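Local coordinates for ABC-type transport system, sugar-family extracellular solute-binding protein (Peptoclostridium difficile 630, PDB 6HNI) that binds tyrosine in the cleft of a closed two-lobed fold, probably to deliver it to an ABC transporter, and also has adhesive properties, at residues A[27-32]-A[88-93]; A[145-150]-A[250-255]; A[161-166]-A[191-196]. The protein carries 1 engineered substitution. All blocks are in the same frame, centred on the assembly; numbering follows the deposited sequence.

Interaction 1: residues A[27-32]-A[88-93]. With TYR (tyrosine), chain B.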
ATOM      1  N   GLY A  27     -18.965  -7.460  -2.285  1.00 12.01           N
ATOM      2  CA  GLY A  27     -18.544  -6.753  -1.050  1.00 11.86           C
ATOM      3  C   GLY A  27     -17.148  -6.194  -1.221  1.00 12.50           C
ATOM      4  O   GLY A  27     -16.263  -6.934  -1.668  1.00 14.79           O
ATOM      5  N   ILE A  28     -16.994  -4.898  -0.897  1.00 11.38           N
ATOM      6  CA  ILE A  28     -15.653  -4.293  -0.906  1.00 11.55           C
ATOM      7  C   ILE A  28     -15.304  -4.001   0.566  1.00 11.73           C
ATOM      8  O   ILE A  28     -16.052  -3.356   1.241  1.00 12.58           O
ATOM      9  CB  ILE A  28     -15.609  -2.991  -1.690  1.00 11.43           C
ATOM     10  CG1 ILE A  28     -16.068  -3.180  -3.167  1.00 12.78           C
ATOM     11  CG2 ILE A  28     -14.197  -2.397  -1.610  1.00 11.54           C
ATOM     12  CD1 ILE A  28     -15.935  -1.965  -4.044  1.00 13.93           C
ATOM     13  N   THR A  29     -14.179  -4.577   0.958  1.00 10.93           N
ATOM     14  CA  THR A  29     -13.668  -4.380   2.362  1.00 11.16           C
ATOM     15  C   THR A  29     -12.344  -3.648   2.257  1.00 10.60           C
ATOM     16  O   THR A  29     -11.377  -4.142   1.712  1.00 12.88           O
ATOM     17  CB  THR A  29     -13.611  -5.714   3.106  1.00 11.40           C
ATOM     18  OG1 THR A  29     -12.991  -5.460   4.419  1.00 12.89           O
ATOM     19  CG2 THR A  29     -12.816  -6.791   2.467  1.00 12.36           C
ATOM     20  N   GLN A  30     -12.353  -2.426   2.791  1.00 11.44           N
ATOM     21  CA  GLN A  30     -11.179  -1.558   2.749  1.00 11.38           C
ATOM     22  C   GLN A  30     -10.731  -1.222   4.197  1.00 12.43           C
ATOM     23  O   GLN A  30     -11.556  -0.890   5.018  1.00 13.07           O
ATOM     24  CB  GLN A  30     -11.514  -0.269   2.012  1.00 12.33           C
ATOM     25  CG  GLN A  30     -10.347   0.663   1.788  1.00 13.14           C
ATOM     26  CD  GLN A  30     -10.672   1.901   0.970  1.00 12.05           C
ATOM     27  OE1 GLN A  30     -11.461   1.827  -0.005  1.00 15.46           O
ATOM     28  NE2 GLN A  30     -10.022   3.025   1.266  1.00 14.47           N
ATOM     29  N   LEU A  31      -9.432  -1.329   4.465  1.00 11.21           N
ATOM     30  CA  LEU A  31      -8.979  -1.111   5.860  1.00 11.05           C
ATOM     31  C   LEU A  31      -9.283   0.289   6.411  1.00 11.98           C
ATOM     32  O   LEU A  31      -9.774   0.431   7.546  1.00 13.26           O
ATOM     33  CB  LEU A  31      -7.497  -1.424   5.912  1.00 10.65           C
ATOM     34  CG  LEU A  31      -6.786  -1.112   7.247  1.00 11.60           C
ATOM     35  CD1 LEU A  31      -7.391  -1.983   8.312  1.00 12.26           C
ATOM     36  CD2 LEU A  31      -5.317  -1.356   7.020  1.00 14.09           C
ATOM     37  N   VAL A  32      -8.960   1.300   5.614  1.00 12.32           N
ATOM     38  CA  VAL A  32      -8.991   2.694   6.032  1.00 13.52           C
ATOM     39  C   VAL A  32      -8.930   3.572   4.774  1.00 12.63           C
ATOM     40  O   VAL A  32      -8.437   3.126   3.765  1.00 14.00           O
ATOM     41  CB  VAL A  32      -7.812   2.998   7.018  1.00 15.21           C
ATOM     42  CG1 VAL A  32      -6.481   2.901   6.311  1.00 15.21           C
ATOM     43  CG2 VAL A  32      -8.002   4.353   7.728  1.00 17.51           C
ATOM     44  N   ILE A  88     -15.816 -10.983  -3.132  1.00 10.72           N
ATOM     45  CA  ILE A  88     -15.261 -10.006  -2.155  1.00 11.67           C
ATOM     46  C   ILE A  88     -14.000  -9.366  -2.714  1.00 11.98           C
ATOM     47  O   ILE A  88     -13.150 -10.077  -3.221  1.00 13.54           O
ATOM     48  CB  ILE A  88     -14.947 -10.727  -0.850  1.00 10.61           C
ATOM     49  CG1 ILE A  88     -16.224 -11.205  -0.180  1.00 12.51           C
ATOM     50  CG2 ILE A  88     -14.194  -9.764   0.122  1.00 10.92           C
ATOM     51  CD1 ILE A  88     -16.007 -12.202   0.940  1.00 15.40           C
ATOM     52  N   PHE A  89     -13.989  -8.054  -2.737  1.00 11.54           N
ATOM     53  CA  PHE A  89     -12.801  -7.299  -3.134  1.00 10.23           C
ATOM     54  C   PHE A  89     -12.205  -6.716  -1.822  1.00  9.90           C
ATOM     55  O   PHE A  89     -12.848  -5.942  -1.138  1.00 10.70           O
ATOM     56  CB  PHE A  89     -13.222  -6.173  -4.077  1.00 11.53           C
ATOM     57  CG  PHE A  89     -12.132  -5.200  -4.478  1.00 11.96           C
ATOM     58  CD1 PHE A  89     -10.835  -5.620  -4.779  1.00 12.25           C
ATOM     59  CD2 PHE A  89     -12.434  -3.869  -4.595  1.00 12.55           C
ATOM     60  CE1 PHE A  89      -9.852  -4.656  -5.115  1.00 13.39           C
ATOM     61  CE2 PHE A  89     -11.477  -2.931  -4.956  1.00 13.10           C
ATOM     62  CZ  PHE A  89     -10.197  -3.366  -5.237  1.00 13.26           C
ATOM     63  N   ALA A  90     -10.973  -7.165  -1.575  1.00  9.87           N
ATOM     64  CA  ALA A  90     -10.271  -6.789  -0.282  1.00  9.86           C
ATOM     65  C   ALA A  90      -9.062  -5.910  -0.609  1.00 10.40           C
ATOM     66  O   ALA A  90      -8.179  -6.272  -1.398  1.00 12.33           O
ATOM     67  CB  ALA A  90      -9.863  -8.057   0.481  1.00 12.05           C
ATOM     68  N   ILE A  91      -9.013  -4.761   0.095  1.00  9.88           N
ATOM     69  CA  ILE A  91      -8.038  -3.746  -0.167  1.00  9.55           C
ATOM     70  C   ILE A  91      -7.177  -3.644   1.101  1.00  9.92           C
ATOM     71  O   ILE A  91      -7.665  -3.148   2.111  1.00 12.01           O
ATOM     72  CB  ILE A  91      -8.693  -2.386  -0.483  1.00 10.23           C
ATOM     73  CG1 ILE A  91      -9.649  -2.501  -1.709  1.00 11.85           C
ATOM     74  CG2 ILE A  91      -7.668  -1.295  -0.682  1.00 10.19           C
ATOM     75  CD1 ILE A  91     -10.468  -1.252  -1.842  1.00 13.80           C
ATOM     76  N   SER A  92      -5.922  -4.063   0.913  1.00  9.96           N
ATOM     77  CA  SER A  92      -4.839  -4.170   1.958  1.00 10.12           C
ATOM     78  C   SER A  92      -4.717  -5.572   2.484  1.00 10.93           C
ATOM     79  O   SER A  92      -5.656  -6.373   2.529  1.00 12.49           O
ATOM     80  CB  SER A  92      -5.016  -3.195   3.130  1.00 11.59           C
ATOM     81  OG  SER A  92      -5.912  -3.714   4.093  1.00 12.86           O
ATOM     82  N   THR A  93      -3.514  -5.833   3.082  1.00 11.17           N
ATOM     83  CA  THR A  93      -3.221  -7.108   3.685  1.00 11.19           C
ATOM     84  C   THR A  93      -4.178  -7.446   4.829  1.00 11.72           C
ATOM     85  O   THR A  93      -4.705  -8.537   4.885  1.00 12.76           O
ATOM     86  CB  THR A  93      -1.736  -7.261   4.038  1.00 11.29           C
ATOM     87  OG1 THR A  93      -0.951  -7.218   2.864  1.00 12.58           O
ATOM     88  CG2 THR A  93      -1.459  -8.539   4.785  1.00 13.66           C
TER
HETATM   89  N   TYR B 401       1.002  -2.705   1.000  1.00 10.93           N
HETATM   90  CA  TYR B 401       0.006  -2.519   2.070  1.00 10.93           C
HETATM   91  C   TYR B 401      -0.567  -3.869   2.471  1.00 11.51           C
HETATM   92  O   TYR B 401      -1.522  -3.890   3.237  1.00 11.91           O
HETATM   93  CB  TYR B 401      -1.033  -1.429   1.738  1.00 10.40           C
HETATM   94  CG  TYR B 401      -0.428  -0.067   1.638  1.00  9.31           C
HETATM   95  CD1 TYR B 401       0.105   0.554   2.805  1.00 10.39           C
HETATM   96  CD2 TYR B 401      -0.285   0.615   0.467  1.00 11.24           C
HETATM   97  CE1 TYR B 401       0.736   1.767   2.713  1.00 11.71           C
HETATM   98  CE2 TYR B 401       0.343   1.836   0.359  1.00 10.99           C
HETATM   99  CZ  TYR B 401       0.881   2.431   1.525  1.00 11.01           C
HETATM  100  OH  TYR B 401       1.523   3.650   1.438  1.00 12.96           O
HETATM  101  OXT TYR B 401      -0.022  -4.893   2.114  1.00 11.69           O

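Interaction 2: residues A[145-150]-A[250-255]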
ATOM      1  N   LEU A 145      15.269   3.887  -2.733  1.00 15.48           N
ATOM      2  CA  LEU A 145      16.632   4.173  -2.303  1.00 15.22           C
ATOM      3  C   LEU A 145      17.503   4.778  -3.417  1.00 16.17           C
ATOM      4  O   LEU A 145      18.449   5.489  -3.124  1.00 17.55           O
ATOM      5  CB  LEU A 145      17.234   2.939  -1.623  1.00 18.26           C
ATOM      6  CG  LEU A 145      16.479   2.532  -0.339  1.00 21.40           C
ATOM      7  CD1 LEU A 145      17.085   1.292   0.283  1.00 24.71           C
ATOM      8  CD2 LEU A 145      16.321   3.635   0.686  1.00 23.56           C
ATOM      9  N   GLU A 146      17.146   4.544  -4.675  1.00 18.91           N
ATOM     10  CA  GLU A 146      17.706   5.260  -5.867  1.00 20.96           C
ATOM     11  C   GLU A 146      17.638   6.767  -5.719  1.00 17.17           C
ATOM     12  O   GLU A 146      18.501   7.492  -6.215  1.00 19.85           O
ATOM     13  CB  GLU A 146      16.944   4.864  -7.202  1.00 24.89           C
ATOM     14  CG  GLU A 146      17.403   3.575  -7.845  1.00 28.36           C
ATOM     15  CD  GLU A 146      16.540   3.092  -9.024  1.00 34.86           C
ATOM     16  OE1 GLU A 146      15.948   3.934  -9.767  1.00 36.15           O
ATOM     17  OE2 GLU A 146      16.465   1.856  -9.214  1.00 45.65           O
ATOM     18  N   LEU A 147      16.608   7.242  -5.028  1.00 15.33           N
ATOM     19  CA  LEU A 147      16.398   8.656  -4.862  1.00 16.10           C
ATOM     20  C   LEU A 147      17.368   9.320  -3.895  1.00 16.57           C
ATOM     21  O   LEU A 147      17.485  10.530  -3.897  1.00 19.69           O
ATOM     22  CB  LEU A 147      14.955   8.931  -4.457  1.00 15.93           C
ATOM     23  CG  LEU A 147      13.870   8.395  -5.439  1.00 15.37           C
ATOM     24  CD1 LEU A 147      12.548   8.806  -4.839  1.00 17.54           C
ATOM     25  CD2 LEU A 147      14.089   8.923  -6.855  1.00 17.68           C
ATOM     26  N   LEU A 148      18.067   8.534  -3.080  1.00 16.77           N
ATOM     27  CA  LEU A 148      19.099   9.105  -2.225  1.00 17.77           C
ATOM     28  C   LEU A 148      20.178   9.804  -3.033  1.00 19.12           C
ATOM     29  O   LEU A 148      20.686  10.831  -2.599  1.00 19.84           O
ATOM     30  CB  LEU A 148      19.680   8.027  -1.329  1.00 18.99           C
ATOM     31  CG  LEU A 148      18.753   7.380  -0.320  1.00 22.63           C
ATOM     32  CD1 LEU A 148      19.475   6.289   0.476  1.00 26.81           C
ATOM     33  CD2 LEU A 148      18.075   8.398   0.586  1.00 28.18           C
ATOM     34  N   LYS A 149      20.511   9.301  -4.220  1.00 20.99           N
ATOM     35  CA  LYS A 149      21.523   9.969  -5.058  1.00 24.97           C
ATOM     36  C   LYS A 149      21.123  11.396  -5.380  1.00 24.07           C
ATOM     37  O   LYS A 149      21.971  12.260  -5.605  1.00 26.86           O
ATOM     38  CB  LYS A 149      21.695   9.262  -6.401  1.00 28.81           C
ATOM     39  CG  LYS A 149      22.269   7.879  -6.334  1.00 34.53           C
ATOM     40  CD  LYS A 149      22.617   7.367  -7.715  1.00 38.84           C
ATOM     41  CE  LYS A 149      23.594   8.269  -8.454  1.00 44.33           C
ATOM     42  NZ  LYS A 149      24.287   7.507  -9.535  1.00 44.84           N
ATOM     43  N   ILE A 150      19.816  11.626  -5.410  1.00 23.15           N
ATOM     44  CA  ILE A 150      19.290  12.905  -5.847  1.00 20.93           C
ATOM     45  C   ILE A 150      19.155  13.811  -4.634  1.00 25.11           C
ATOM     46  O   ILE A 150      19.647  14.947  -4.687  1.00 31.49           O
ATOM     47  CB  ILE A 150      17.915  12.748  -6.504  1.00 23.27           C
ATOM     48  CG1 ILE A 150      18.042  11.839  -7.733  1.00 24.99           C
ATOM     49  CG2 ILE A 150      17.351  14.138  -6.843  1.00 28.73           C
ATOM     50  CD1 ILE A 150      16.726  11.531  -8.409  1.00 27.20           C
ATOM     51  N   ALA A 250       5.489  13.470   2.797  1.00 13.21           N
ATOM     52  CA  ALA A 250       6.816  12.921   2.515  1.00 12.74           C
ATOM     53  C   ALA A 250       7.470  13.733   1.376  1.00 12.94           C
ATOM     54  O   ALA A 250       6.797  14.388   0.589  1.00 15.80           O
ATOM     55  CB  ALA A 250       6.734  11.437   2.138  1.00 14.00           C
ATOM     56  N   LEU A 251       8.788  13.602   1.223  1.00 12.71           N
ATOM     57  CA  LEU A 251       9.473  14.334   0.180  1.00 13.62           C
ATOM     58  C   LEU A 251       9.291  13.743  -1.215  1.00 13.98           C
ATOM     59  O   LEU A 251       9.003  14.485  -2.163  1.00 14.00           O
ATOM     60  CB  LEU A 251      10.972  14.442   0.453  1.00 13.99           C
ATOM     61  CG  LEU A 251      11.849  15.082  -0.600  1.00 14.80           C
ATOM     62  CD1 LEU A 251      11.419  16.510  -0.836  1.00 16.15           C
ATOM     63  CD2 LEU A 251      13.326  15.008  -0.207  1.00 14.81           C
ATOM     64  N   ALA A 252       9.514  12.440  -1.340  1.00 12.62           N
ATOM     65  CA  ALA A 252       9.581  11.836  -2.680  1.00 13.68           C
ATOM     66  C   ALA A 252       9.343  10.358  -2.673  1.00 11.97           C
ATOM     67  O   ALA A 252       9.487   9.688  -1.642  1.00 11.95           O
ATOM     68  CB  ALA A 252      10.917  12.112  -3.322  1.00 15.20           C
ATOM     69  N   CYS A 253       8.970   9.837  -3.854  1.00 12.60           N
ATOM     70  CA  CYS A 253       8.819   8.408  -4.086  1.00 12.54           C
ATOM     71  C   CYS A 253       9.115   8.074  -5.542  1.00 13.42           C
ATOM     72  O   CYS A 253       9.138   8.967  -6.395  1.00 13.53           O
ATOM     73  CB  CYS A 253       7.401   7.977  -3.742  1.00 11.71           C
ATOM     74  SG  CYS A 253       6.183   8.516  -4.970  1.00 16.43           S
ATOM     75  N   GLN A 254       9.331   6.784  -5.800  1.00 11.52           N
ATOM     76  CA  GLN A 254       9.398   6.264  -7.149  1.00 11.84           C
ATOM     77  C   GLN A 254       8.559   4.979  -7.074  1.00 12.48           C
ATOM     78  O   GLN A 254       9.059   3.885  -6.766  1.00 14.71           O
ATOM     79  CB  GLN A 254      10.836   5.971  -7.592  1.00 12.63           C
ATOM     80  CG  GLN A 254      10.920   5.475  -9.021  1.00 14.15           C
ATOM     81  CD  GLN A 254      12.335   5.355  -9.521  1.00 15.65           C
ATOM     82  OE1 GLN A 254      13.323   5.214  -8.718  1.00 21.06           O
ATOM     83  NE2 GLN A 254      12.473   5.433 -10.784  1.00 17.51           N
ATOM     84  N   GLY A 255       7.254   5.156  -7.292  1.00 12.84           N
ATOM     85  CA  GLY A 255       6.283   4.122  -7.001  1.00 12.28           C
ATOM     86  C   GLY A 255       5.235   3.883  -8.069  1.00 12.33           C
ATOM     87  O   GLY A 255       5.215   4.584  -9.062  1.00 13.80           O
TER

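Interaction 3: residues A[161-166]-A[191-196]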
ATOM      1  N   MET A 161      10.252   3.409  10.488  1.00 12.40           N
ATOM      2  CA  MET A 161       9.191   3.165  11.458  1.00 11.64           C
ATOM      3  C   MET A 161       8.094   2.351  10.772  1.00 11.96           C
ATOM      4  O   MET A 161       7.712   2.661   9.628  1.00 13.94           O
ATOM      5  CB  MET A 161       8.660   4.497  12.035  1.00 14.70           C
ATOM      6  CG  MET A 161       7.614   4.320  13.093  1.00 15.76           C
ATOM      7  SD  MET A 161       7.294   5.808  14.063  1.00 18.63           S
ATOM      8  CE  MET A 161       6.578   6.833  12.804  1.00 21.58           C
ATOM      9  N   TYR A 162       7.597   1.347  11.475  1.00 12.52           N
ATOM     10  CA  TYR A 162       6.592   0.442  10.857  1.00 13.02           C
ATOM     11  C   TYR A 162       5.813  -0.254  11.949  1.00 13.13           C
ATOM     12  O   TYR A 162       6.238  -0.319  13.127  1.00 13.72           O
ATOM     13  CB  TYR A 162       7.309  -0.550  10.003  1.00 13.57           C
ATOM     14  CG  TYR A 162       8.172  -1.531  10.713  1.00 14.10           C
ATOM     15  CD1 TYR A 162       9.426  -1.148  11.227  1.00 15.72           C
ATOM     16  CD2 TYR A 162       7.739  -2.819  10.952  1.00 16.72           C
ATOM     17  CE1 TYR A 162      10.217  -2.056  11.893  1.00 17.82           C
ATOM     18  CE2 TYR A 162       8.533  -3.731  11.621  1.00 18.26           C
ATOM     19  CZ  TYR A 162       9.785  -3.345  12.084  1.00 18.27           C
ATOM     20  OH  TYR A 162      10.556  -4.275  12.724  1.00 25.57           O
ATOM     21  N   ASN A 163       4.693  -0.835  11.583  1.00 13.40           N
ATOM     22  CA  ASN A 163       3.802  -1.624  12.434  1.00 13.63           C
ATOM     23  C   ASN A 163       4.308  -3.051  12.506  1.00 14.30           C
ATOM     24  O   ASN A 163       4.252  -3.771  11.511  1.00 14.93           O
ATOM     25  CB  ASN A 163       2.377  -1.585  11.830  1.00 13.15           C
ATOM     26  CG  ASN A 163       1.321  -2.212  12.719  1.00 13.79           C
ATOM     27  OD1 ASN A 163       1.636  -2.829  13.750  1.00 16.05           O
ATOM     28  ND2 ASN A 163       0.057  -2.102  12.289  1.00 16.54           N
ATOM     29  N   THR A 164       4.726  -3.509  13.685  1.00 15.04           N
ATOM     30  CA  THR A 164       5.242  -4.855  13.824  1.00 16.44           C
ATOM     31  C   THR A 164       4.174  -5.927  13.618  1.00 19.26           C
ATOM     32  O   THR A 164       4.506  -7.083  13.440  1.00 21.51           O
ATOM     33  CB  THR A 164       5.933  -5.049  15.183  1.00 18.40           C
ATOM     34  OG1 THR A 164       4.999  -4.784  16.222  1.00 22.16           O
ATOM     35  CG2 THR A 164       7.107  -4.104  15.316  1.00 20.51           C
ATOM     36  N   SER A 165       2.902  -5.530  13.644  1.00 17.65           N
ATOM     37  CA  SER A 165       1.776  -6.430  13.340  1.00 16.99           C
ATOM     38  C   SER A 165       1.449  -6.634  11.877  1.00 17.70           C
ATOM     39  O   SER A 165       0.604  -7.463  11.608  1.00 22.30           O
ATOM     40  CB  SER A 165       0.493  -5.922  14.006  1.00 19.68           C
ATOM     41  OG  SER A 165       0.657  -5.882  15.394  1.00 30.06           O
ATOM     42  N   GLU A 166       2.039  -5.879  10.966  1.00 16.36           N
ATOM     43  CA  GLU A 166       1.767  -6.005   9.538  1.00 16.20           C
ATOM     44  C   GLU A 166       2.840  -6.848   8.855  1.00 16.66           C
ATOM     45  O   GLU A 166       4.013  -6.428   8.715  1.00 16.53           O
ATOM     46  CB  GLU A 166       1.656  -4.605   8.899  1.00 18.46           C
ATOM     47  CG  GLU A 166       0.380  -3.833   9.276  1.00 19.86           C
ATOM     48  CD  GLU A 166       0.264  -2.439   8.612  1.00 17.01           C
ATOM     49  OE1 GLU A 166       0.488  -2.342   7.367  1.00 15.83           O
ATOM     50  OE2 GLU A 166      -0.051  -1.435   9.342  1.00 18.60           O
ATOM     51  N   GLY A 191       9.923  -0.132  15.555  1.00 15.46           N
ATOM     52  CA  GLY A 191       8.706  -0.891  15.518  1.00 14.75           C
ATOM     53  C   GLY A 191       7.680  -0.359  16.486  1.00 14.64           C
ATOM     54  O   GLY A 191       7.986  -0.202  17.686  1.00 20.14           O
ATOM     55  N   ILE A 192       6.474  -0.090  15.977  1.00 14.29           N
ATOM     56  CA  ILE A 192       5.329   0.329  16.793  1.00 14.63           C
ATOM     57  C   ILE A 192       4.105  -0.550  16.501  1.00 13.55           C
ATOM     58  O   ILE A 192       4.138  -1.378  15.576  1.00 15.78           O
ATOM     59  CB  ILE A 192       5.009   1.816  16.540  1.00 14.38           C
ATOM     60  CG1 ILE A 192       4.547   2.031  15.073  1.00 16.01           C
ATOM     61  CG2 ILE A 192       6.204   2.708  16.936  1.00 16.09           C
ATOM     62  CD1 ILE A 192       3.976   3.393  14.825  1.00 17.86           C
ATOM     63  N   THR A 193       3.048  -0.403  17.295  1.00 14.01           N
ATOM     64  CA  THR A 193       1.808  -1.154  17.098  1.00 16.34           C
ATOM     65  C   THR A 193       0.562  -0.317  17.132  1.00 15.06           C
ATOM     66  O   THR A 193      -0.486  -0.844  16.780  1.00 19.67           O
ATOM     67  CB  THR A 193       1.626  -2.293  18.125  1.00 20.13           C
ATOM     68  OG1 THR A 193       1.672  -1.759  19.435  1.00 22.80           O
ATOM     69  CG2 THR A 193       2.690  -3.339  17.975  1.00 22.59           C
ATOM     70  N   THR A 194       0.649   0.959  17.481  1.00 14.13           N
ATOM     71  CA  THR A 194      -0.504   1.837  17.637  1.00 16.29           C
ATOM     72  C   THR A 194      -0.206   3.219  17.074  1.00 14.80           C
ATOM     73  O   THR A 194       0.981   3.680  17.078  1.00 15.07           O
ATOM     74  CB  THR A 194      -0.918   1.996  19.125  1.00 16.62           C
ATOM     75  OG1 THR A 194       0.114   2.694  19.799  1.00 21.92           O
ATOM     76  CG2 THR A 194      -1.127   0.668  19.766  1.00 20.35           C
ATOM     77  N   SER A 195      -1.235   3.943  16.672  1.00 14.77           N
ATOM     78  CA  SER A 195      -1.092   5.307  16.192  1.00 15.17           C
ATOM     79  C   SER A 195      -0.592   6.249  17.308  1.00 14.92           C
ATOM     80  O   SER A 195       0.081   7.253  17.022  1.00 16.20           O
ATOM     81  CB  SER A 195      -2.382   5.910  15.636  1.00 18.68           C
ATOM     82  OG  SER A 195      -3.410   5.859  16.573  1.00 24.84           O
ATOM     83  N   ASN A 196      -0.932   5.937  18.568  1.00 15.14           N
ATOM     84  CA  ASN A 196      -0.460   6.758  19.693  1.00 13.50           C
ATOM     85  C   ASN A 196       1.045   6.744  19.831  1.00 13.34           C
ATOM     86  O   ASN A 196       1.572   7.657  20.462  1.00 19.61           O
ATOM     87  CB  ASN A 196      -1.140   6.311  20.977  1.00 15.02           C
ATOM     88  CG  ASN A 196      -2.555   6.848  21.106  1.00 18.63           C
ATOM     89  OD1 ASN A 196      -2.924   7.849  20.478  1.00 22.42           O
ATOM     90  ND2 ASN A 196      -3.350   6.201  21.969  1.00 26.56           N
TER
HETATM   91  O   HOH W   1      -0.531  -3.358  15.682  1.00 29.99           O

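Interaction 1: residues A[27-32]-A[88-93]
At Ser92 the backbone swings to a positive phi of 98°, and this one residue turns a buried beta strand into a ligand-binding helix start. Strands 24-30 and 87-91 lie side by side in the parallel sheet of one lobe, in the alpha/beta fold of type 1 periplasmic binding proteins. Their parallel bonding alternates: Phe89 N gives to Gly27 O at 2.8 Å, Thr29 N to Phe89 O, and Ile91 N to Thr29 O, each donor nearly along the C=O axis. The series fades at the strand ends, where Leu31 N reaches Ile91 O only weakly at 3.5 Å.

Ile28 and Phe89 lie side by side, pointing the same way. The Phe89 ring, its CG anti to the backbone N, meets Ile28 CG1 at its edge, while Ile91 CG1 sits 3.6 Å above one face, near the ring's margin. Phe44 of helix 35-50 also stacks with this ring. Ile91 CD1 closes the group, 3.9 Å from Ile28 CG2. Gln30, extended from the same face, crosses Ile91 obliquely; its NE2 bonds straight to Val32 O at 3.0 Å and also to Asp38. On the other face, which helices 70-82 and 93-102 cover, Thr29 CG2 packs on Ala90 CB at 3.8 Å.

Ser92 is the N-cap residue of helix 93-102, and its OG lies against Leu31 CB while hydrogen-bonding with Ser95. The next residue holds the ligand: Thr93 N donates to the carboxylate oxygen O of the bound tyrosine with an N-H...O angle of 176°, and Thr93 OG1 donates to OXT at 2.6 Å. With two donors at the first turn of a helix, the carboxylate is held against rotation, and the helix dipole would probably help to stabilise its negative charge.

Interaction 2: residues A[145-150]-A[250-255]
A type I beta turn from Leu145 to Leu148, closed by Leu148 N bonding to Leu145 O at 3.1 Å, faces strand 252-255, an outer strand of the mixed three-stranded sheet. The turn, between helices 141-145 and 148-151, packs on the face of that sheet that carries Ala252 and Gln254. The backbones stay well apart, with their nearest CA atoms, Leu147 and Cys253, 7.6 Å from each other, so side chains must bridge the gap.

Leu147 does most of this. Its CG stands anti to the carbonyl carbon (chi1 -57°) and the extended chain carries CD1 onto the strand, 4.0 Å from Ala252 CB. Leu147 also touches Ile291 of strand 290-294, which pairs with 252-255, so one leucine rests on two strands. On the exposed side Glu146 and Gln254, both extended beyond CG, cross obliquely; the carboxylate and amide planes stand 85° apart, nearly perpendicular. The side chain of Cys253 points away from the turn; its nearest atom is about 9 Å from the bound tyrosine. The tightest apolar approach is to main chain, not side chain: Leu147 CD1 lies 3.6 Å from Cys253 C, against the peptide that links Cys253 to Gln254.

Interaction 3: residues A[161-166]-A[191-196]
Two backbone hydrogen bonds, the first nearly straight and the second more bent, join the C-terminal ends of strands 157-163 and 186-192. Ile192 N donates to Tyr162 O at 2.9 Å with an N-H...O angle of 176°, and Ile192 O in turn accepts from Thr164 N, again at 2.9 Å. Both donors arrive nearly along the C=O axis. Outside the pair, Asn163 N bonds to Asp217 and Thr193 N to Glu197.

Beyond them the chain bends into a type I turn, Asn163 to Glu166, closed by Glu166 N bonding to Asn163 O, and the Asn163 amide organises it. With CG anti to the backbone N (chi1 -172°), OD1 accepts from Ser165 N at 3.0 Å, forming an Asx turn; that donor stands well above the carbonyl plane. The same oxygen accepts a hydrogen bond from a water, which also donates to Thr193 O at 2.7 Å and accepts from Ser165 OG at 2.8 Å. This water therefore ties the turn to the second segment. Asn163 ND2 gives to the anti lone pair of Glu166 OE2 at 3.0 Å. Glu166 OE1 holds the backbone N of Asn218, whose own side chain binds the tyrosine, so Asn163 belongs to the wider setting of the pocket.

Gly191 CA lies over one face of the Tyr162 ring, whose OH bonds with Glu189, and Thr164 CG2 comes to 3.6 Å from Gly191 CA. Ile192 CD1 reaches Met161 CG at 4.1 Å, crossing it obliquely.

The contact links the two strands of a beta-alpha-beta unit whose crossover is helix 167-183. Tyr162 packs on that helix; Ile192 meets helices 198-205 and 218-221, while 186-192 is one of the two outermost strands of its sheet.

Interactions 1 and 3 share one design, parallel strand ends opening into loops that lead to helix starts, but in different sheets. Interaction 1 is wholly buried and touches the ligand directly; interaction 3 is partly exposed, at a sheet edge, and adds a bridging water and an Asx turn to the same backbone pattern. Their nearest atoms are about 6 Å apart without touching. Interaction 2 differs in kind: a turn meets a strand chiefly through one leucine, in a mainly buried contact with a polar, more exposed side. It lies across the chain's centre from interaction 1, and interaction 3 is nested in the chain between its segments, helix 148-151 leading on to strand 157-163.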